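Local coordinates for mutT/nudix family protein (Listeria innocua, PDB 3I9X) that probably acts as a hydrolase of the Nudix family, the chain here being the Nudix-domain part of a longer protein, at residues D113-G116 against W117-S120; A125-P129 against E130-K134; G145-P148 against M149-L153. All blocks are in the same frame, centred on the assembly; numbering follows the deposited sequence.

All three contacts are local turns or caps at the ends of strands in the mixed sheet of the Nudix domain. Interactions 1 and 2 both use strand 118-126, at its start and its end; their centres are about 29 Å apart and lie on opposite sides of the chain's centre. Interaction 3, where strand 144-148 runs into helix 149-152, has its centre about 24 Å from that of interaction 1 but only about 14 Å from that of interaction 2. Interactions 2 and 3 touch: Glu133 CG packs 3.6 Å from Leu146 CD2. A glycerol, probably from the crystallisation liquor, is hydrogen-bonded to Asp113 OD2 in interaction 1 and may mark a pocket.

Interaction 1 of 3, residues D113-G116 against W117-S120; sequences DPRG and WIIS
Asp113 OD1 accepts two hydrogen bonds from Arg115, one from its backbone N at 2.9 Å and one from its NE at 3.1 Å, while the other oxygen of the same carboxylate lies against Ile118. The backbone bond makes an Asx turn, set within a type I beta turn from Asp113 to Gly116 that leads into strand 118-126. NE reaches OD1 on its syn lone pair, whereas the backbone N arrives from the anti side, 16° out of the carboxylate plane. A bend of the arginine chain at chi3 (-57°) brings the guanidinium side-on to the acid, and NH2 completes the salt bridge to Asp113 OD2 at 3.0 Å. With both oxygens close to the guanidinium plane and three N-H groups of Arg115 on them, the carboxylate is held against rotation. Beyond the turn, Trp117 packs on Val76 of the second subunit, and Phe159 touches both Asp113 and Arg115. Ile118 turns back over the acid, with CG1 beside its own backbone N (chi1 -64°), and brings its terminal methyl CD1 to 3.3 Å from Asp113 OD2.

Interaction 2 of 3, residues A125-P129 against E130-K134; sequences AIVPP and EALEK
Glu133 N donates to Pro129 O at 2.9 Å, an i to i+4 backbone hydrogen bond with an N-H...O angle of 170°, and Lys134 N repeats the pattern on Glu130 O at 3.0 Å. Leading into these bonds, the backbone leaves strand 118-126 and turns into helix 129-137, with Val127 and Pro128 still extended and Pro129 already near helical values. On the inner side, Val127 meets Leu132 at about a right angle: the methyl CG2 presses on the branch point of the leucine, 3.6 Å from Leu132 CG, and lies 3.7 Å from both Leu132 CD1 and Leu132 CD2. With CG1 of the valine beside the backbone N (chi1 -49°), CG2 is left between the N and the carbonyl carbon, where it meets the leucine. This is a strand-to-helix connection of the Nudix domain, in which the first turn of the helix folds back toward the sheet: Leu132 also packs on Leu34 of strand 27-40 and on Leu146 of strand 144-148, and Leu96 touches Val127 and Ala131. Toward solvent, the exposed Glu130 lies alongside the Pro129 ring, pointing the same way, and its bend at chi2 (85°) curls the carboxylate back so that OE1 stands 3.6 Å from Pro129 CD and 3.7 Å from Pro128 CB. Glu133 runs extended beyond CG instead, its CG 3.4 Å from Pro129 O, and its OE2 forms a salt bridge with Lys38 of strand 27-40.

Interaction 3 of 3, residues G145-P148 against M149-L153; sequences GLFP and MTEAL
Phe147 CB and Ala152 CB meet at 3.8 Å on the tightly packed side of this contact, while Glu151 lines the exposed side with its carboxylate beside the Phe147 ring edge and the Pro148 ring. Both residues of the inner pair have further cover: Ala152 touches Ile48 of strand 43-52, and the Phe147 ring makes an edge-to-face stack with Trp69. Between the two sides runs a backbone hydrogen bond from Ala152 N to Pro148 O at 3.0 Å, with an N-H...O angle of 160° and the donor in the carbonyl plane. Pro148, the last residue of strand 144-148, thus occupies the N-cap position of helix 149-152, and its carbonyl receives an amide from the first helical turn of this strand-to-helix junction in the Nudix domain. Leu153 N to Met149 O, at 3.0 Å, continues the turn, and Met149 extends the buried side by packing on Leu46 and on Phe169 of helix 161-177. On the solvent side no hydrogen bond joins the side chains across the contact; the carboxylate only lies near the two rings. Glu151 has CG anti to its backbone N (chi1 -172°) and stays extended, which carries its two oxygens to different neighbours. OE1 comes to the edge of the Phe147 ring, near the ring plane and 3.6 Å from CD1, with the ring and carboxylate planes 78° apart; OE2 lies 3.5 Å from Pro148 CD.

Interaction 1 of 3, residues D113-G116 against W117-S120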
loop_
_atom_site.group_PDB
_atom_site.type_symbol
_atom_site.label_atom_id
_atom_site.label_comp_id
_atom_site.label_asym_id
_atom_site.label_seq_id
_atom_site.Cartn_x
_atom_site.Cartn_y
_atom_site.Cartn_z
ATOM N N ASP A 113 -5.720 -13.089 6.915
ATOM C CA ASP A 113 -6.673 -12.916 7.970
ATOM C C ASP A 113 -7.796 -13.945 7.740
ATOM O O ASP A 113 -8.470 -13.940 6.693
ATOM C CB ASP A 113 -7.221 -11.495 7.918
ATOM C CG ASP A 113 -7.966 -11.077 9.182
ATOM O OD1 ASP A 113 -8.823 -11.846 9.686
ATOM O OD2 ASP A 113 -7.760 -9.916 9.639
ATOM N N PRO A 114 -8.012 -14.830 8.727
ATOM C CA PRO A 114 -9.067 -15.862 8.595
ATOM C C PRO A 114 -10.463 -15.284 8.595
ATOM O O PRO A 114 -11.365 -15.916 8.093
ATOM C CB PRO A 114 -8.857 -16.738 9.847
ATOM C CG PRO A 114 -8.144 -15.801 10.850
ATOM C CD PRO A 114 -7.218 -15.007 9.959
ATOM N N ARG A 115 -10.635 -14.073 9.121
ATOM C CA ARG A 115 -11.942 -13.456 9.191
ATOM C C ARG A 115 -12.511 -13.046 7.813
ATOM O O ARG A 115 -13.709 -12.792 7.699
ATOM C CB ARG A 115 -11.919 -12.292 10.189
ATOM C CG ARG A 115 -11.456 -12.715 11.644
ATOM C CD ARG A 115 -11.207 -11.513 12.595
ATOM N NE ARG A 115 -10.214 -10.546 12.078
ATOM C CZ ARG A 115 -9.771 -9.464 12.732
ATOM N NH1 ARG A 115 -10.217 -9.183 13.956
ATOM N NH2 ARG A 115 -8.868 -8.655 12.163
ATOM N N GLY A 116 -11.662 -13.014 6.776
ATOM C CA GLY A 116 -12.078 -12.740 5.384
ATOM C C GLY A 116 -10.987 -12.151 4.465
ATOM O O GLY A 116 -9.799 -12.419 4.622
ATOM N N TRP A 117 -11.406 -11.369 3.478
ATOM C CA TRP A 117 -10.463 -10.725 2.533
ATOM C C TRP A 117 -10.109 -9.341 3.112
ATOM O O TRP A 117 -10.879 -8.375 2.946
ATOM C CB TRP A 117 -11.120 -10.629 1.142
ATOM C CG TRP A 117 -10.289 -10.030 0.044
ATOM C CD1 TRP A 117 -8.962 -9.773 0.064
ATOM C CD2 TRP A 117 -10.752 -9.681 -1.266
ATOM N NE1 TRP A 117 -8.567 -9.253 -1.148
ATOM C CE2 TRP A 117 -9.652 -9.190 -1.980
ATOM C CE3 TRP A 117 -11.996 -9.747 -1.902
ATOM C CZ2 TRP A 117 -9.748 -8.775 -3.313
ATOM C CZ3 TRP A 117 -12.102 -9.317 -3.227
ATOM C CH2 TRP A 117 -10.988 -8.838 -3.915
ATOM N N ILE A 118 -9.025 -9.269 3.893
ATOM C CA ILE A 118 -8.726 -8.002 4.604
ATOM C C ILE A 118 -7.354 -7.535 4.151
ATOM O O ILE A 118 -6.396 -8.311 4.125
ATOM C CB ILE A 118 -8.859 -8.143 6.151
ATOM C CG1 ILE A 118 -10.312 -8.465 6.528
ATOM C CG2 ILE A 118 -8.481 -6.857 6.859
ATOM C CD1 ILE A 118 -10.452 -9.161 7.857
ATOM N N ILE A 119 -7.305 -6.291 3.701
ATOM C CA ILE A 119 -6.100 -5.697 3.159
ATOM C C ILE A 119 -5.568 -4.756 4.225
ATOM O O ILE A 119 -6.327 -3.905 4.754
ATOM C CB ILE A 119 -6.425 -4.920 1.888
ATOM C CG1 ILE A 119 -6.935 -5.888 0.797
ATOM C CG2 ILE A 119 -5.219 -4.136 1.388
ATOM C CD1 ILE A 119 -8.081 -5.270 -0.035
ATOM N N SER A 120 -4.303 -4.973 4.600
ATOM C CA SER A 120 -3.639 -4.145 5.593
ATOM C C SER A 120 -2.633 -3.176 4.990
ATOM O O SER A 120 -1.735 -3.588 4.301
ATOM C CB SER A 120 -2.897 -5.019 6.601
ATOM O OG SER A 120 -1.924 -4.240 7.260
#

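Interaction 2 of 3, residues A125-P129 against E130-K134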
loop_
_atom_site.group_PDB
_atom_site.type_symbol
_atom_site.label_atom_id
_atom_site.label_comp_id
_atom_site.label_asym_id
_atom_site.label_seq_id
_atom_site.Cartn_x
_atom_site.Cartn_y
_atom_site.Cartn_z
ATOM N N ALA A 125 6.533 3.611 13.114
ATOM C CA ALA A 125 6.900 4.858 13.769
ATOM C C ALA A 125 7.989 4.563 14.795
ATOM O O ALA A 125 8.030 3.462 15.380
ATOM C CB ALA A 125 5.689 5.472 14.456
ATOM N N ILE A 126 8.860 5.551 15.005
ATOM C CA ILE A 126 9.883 5.516 16.040
ATOM C C ILE A 126 9.587 6.613 17.053
ATOM O O ILE A 126 9.684 7.786 16.750
ATOM C CB ILE A 126 11.270 5.664 15.451
ATOM C CG1 ILE A 126 11.530 4.536 14.465
ATOM C CG2 ILE A 126 12.368 5.644 16.554
ATOM C CD1 ILE A 126 12.563 4.878 13.451
ATOM N N VAL A 127 9.173 6.234 18.255
ATOM C CA VAL A 127 8.736 7.213 19.233
ATOM C C VAL A 127 9.648 7.128 20.449
ATOM O O VAL A 127 10.466 6.223 20.532
ATOM C CB VAL A 127 7.258 7.018 19.560
ATOM C CG1 VAL A 127 6.453 6.896 18.251
ATOM C CG2 VAL A 127 7.051 5.778 20.435
ATOM N N PRO A 128 9.583 8.132 21.341
ATOM C CA PRO A 128 10.363 8.058 22.554
ATOM C C PRO A 128 9.830 6.941 23.436
ATOM O O PRO A 128 8.628 6.657 23.424
ATOM C CB PRO A 128 10.173 9.454 23.205
ATOM C CG PRO A 128 9.803 10.367 22.063
ATOM C CD PRO A 128 8.916 9.447 21.211
ATOM N N PRO A 129 10.722 6.319 24.209
ATOM C CA PRO A 129 10.360 5.106 24.939
ATOM C C PRO A 129 9.305 5.312 25.995
ATOM O O PRO A 129 8.599 4.361 26.322
ATOM C CB PRO A 129 11.689 4.636 25.557
ATOM C CG PRO A 129 12.585 5.805 25.520
ATOM C CD PRO A 129 12.121 6.732 24.438
ATOM N N GLU A 130 9.162 6.537 26.507
ATOM C CA GLU A 130 8.344 6.752 27.695
ATOM C C GLU A 130 6.842 6.502 27.490
ATOM O O GLU A 130 6.213 5.881 28.313
ATOM C CB GLU A 130 8.599 8.157 28.296
ATOM C CG GLU A 130 10.017 8.332 28.962
ATOM C CD GLU A 130 11.147 8.711 27.974
ATOM O OE1 GLU A 130 10.841 9.100 26.800
ATOM O OE2 GLU A 130 12.352 8.614 28.394
ATOM N N ALA A 131 6.264 6.979 26.394
ATOM C CA ALA A 131 4.863 6.682 26.087
ATOM C C ALA A 131 4.584 5.179 25.917
ATOM O O ALA A 131 3.533 4.691 26.321
ATOM C CB ALA A 131 4.463 7.396 24.834
ATOM N N LEU A 132 5.508 4.452 25.309
ATOM C CA LEU A 132 5.329 3.001 25.137
ATOM C C LEU A 132 5.444 2.268 26.472
ATOM O O LEU A 132 4.651 1.389 26.748
ATOM C CB LEU A 132 6.323 2.437 24.117
ATOM C CG LEU A 132 6.323 3.125 22.764
ATOM C CD1 LEU A 132 7.083 2.285 21.695
ATOM C CD2 LEU A 132 4.882 3.465 22.355
ATOM N N GLU A 133 6.419 2.649 27.299
ATOM C CA GLU A 133 6.541 2.104 28.674
ATOM C C GLU A 133 5.283 2.371 29.490
ATOM O O GLU A 133 4.801 1.477 30.165
ATOM C CB GLU A 133 7.790 2.654 29.389
ATOM C CG GLU A 133 9.123 2.124 28.836
ATOM C CD GLU A 133 10.362 2.941 29.259
ATOM O OE1 GLU A 133 10.234 4.129 29.654
ATOM O OE2 GLU A 133 11.491 2.385 29.160
ATOM N N LYS A 134 4.717 3.569 29.393
ATOM C CA LYS A 134 3.448 3.874 30.097
ATOM C C LYS A 134 2.347 2.856 29.800
ATOM O O LYS A 134 1.717 2.316 30.729
ATOM C CB LYS A 134 2.931 5.277 29.761
ATOM C CG LYS A 134 3.463 6.410 30.648
ATOM C CD LYS A 134 2.594 7.705 30.545
ATOM C CE LYS A 134 1.149 7.515 31.118
ATOM N NZ LYS A 134 0.265 8.735 30.985
#

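Interaction 3 of 3, residues G145-P148 against M149-L153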
loop_
_atom_site.group_PDB
_atom_site.type_symbol
_atom_site.label_atom_id
_atom_site.label_comp_id
_atom_site.label_asym_id
_atom_site.label_seq_id
_atom_site.Cartn_x
_atom_site.Cartn_y
_atom_site.Cartn_z
ATOM N N GLY A 145 2.812 -5.471 25.913
ATOM C CA GLY A 145 4.230 -5.560 26.200
ATOM C C GLY A 145 5.108 -4.723 25.275
ATOM O O GLY A 145 4.779 -4.489 24.108
ATOM N N LEU A 146 6.240 -4.272 25.815
ATOM C CA LEU A 146 7.252 -3.583 25.041
ATOM C C LEU A 146 8.424 -4.523 24.910
ATOM O O LEU A 146 9.170 -4.708 25.875
ATOM C CB LEU A 146 7.616 -2.280 25.733
ATOM C CG LEU A 146 8.558 -1.311 25.031
ATOM C CD1 LEU A 146 8.119 -0.842 23.559
ATOM C CD2 LEU A 146 8.723 -0.104 25.993
ATOM N N PHE A 147 8.576 -5.140 23.735
ATOM C CA PHE A 147 9.529 -6.239 23.547
ATOM C C PHE A 147 10.743 -5.805 22.732
ATOM O O PHE A 147 10.589 -5.145 21.699
ATOM C CB PHE A 147 8.891 -7.446 22.795
ATOM C CG PHE A 147 7.752 -8.115 23.530
ATOM C CD1 PHE A 147 7.995 -9.152 24.435
ATOM C CD2 PHE A 147 6.445 -7.702 23.332
ATOM C CE1 PHE A 147 6.945 -9.755 25.119
ATOM C CE2 PHE A 147 5.391 -8.312 23.992
ATOM C CZ PHE A 147 5.637 -9.336 24.895
ATOM N N PRO A 148 11.933 -6.288 23.120
ATOM C CA PRO A 148 13.065 -6.198 22.219
ATOM C C PRO A 148 12.650 -6.892 20.957
ATOM O O PRO A 148 11.834 -7.808 21.017
ATOM C CB PRO A 148 14.183 -6.977 22.931
ATOM C CG PRO A 148 13.737 -7.191 24.316
ATOM C CD PRO A 148 12.230 -7.109 24.321
ATOM N N MET A 149 13.151 -6.461 19.818
ATOM C CA MET A 149 12.534 -6.912 18.579
ATOM C C MET A 149 12.885 -8.361 18.338
ATOM O O MET A 149 12.063 -9.110 17.827
ATOM C CB MET A 149 12.891 -6.034 17.378
ATOM C CG MET A 149 12.408 -6.585 16.033
ATOM S SD MET A 149 10.647 -6.392 15.659
ATOM C CE MET A 149 10.720 -4.649 15.057
ATOM N N THR A 150 14.073 -8.785 18.763
ATOM C CA THR A 150 14.472 -10.179 18.562
ATOM C C THR A 150 13.596 -11.155 19.374
ATOM O O THR A 150 13.263 -12.210 18.874
ATOM C CB THR A 150 15.972 -10.404 18.830
ATOM O OG1 THR A 150 16.256 -10.154 20.209
ATOM C CG2 THR A 150 16.824 -9.497 17.928
ATOM N N GLU A 151 13.203 -10.777 20.587
ATOM C CA GLU A 151 12.222 -11.514 21.399
ATOM C C GLU A 151 10.794 -11.474 20.789
ATOM O O GLU A 151 10.082 -12.501 20.767
ATOM C CB GLU A 151 12.204 -10.941 22.822
ATOM C CG GLU A 151 11.359 -11.736 23.848
ATOM C CD GLU A 151 11.304 -11.107 25.252
ATOM O OE1 GLU A 151 10.316 -11.393 26.006
ATOM O OE2 GLU A 151 12.244 -10.345 25.601
ATOM N N ALA A 152 10.394 -10.305 20.279
ATOM C CA ALA A 152 9.079 -10.158 19.645
ATOM C C ALA A 152 8.945 -11.101 18.467
ATOM O O ALA A 152 7.885 -11.686 18.251
ATOM C CB ALA A 152 8.808 -8.724 19.224
ATOM N N LEU A 153 10.016 -11.273 17.717
ATOM C CA LEU A 153 9.988 -12.198 16.590
ATOM C C LEU A 153 9.732 -13.676 16.976
ATOM O O LEU A 153 9.438 -14.490 16.095
ATOM C CB LEU A 153 11.288 -12.128 15.776
ATOM C CG LEU A 153 11.532 -10.836 14.976
ATOM C CD1 LEU A 153 12.964 -10.841 14.393
ATOM C CD2 LEU A 153 10.487 -10.664 13.864
#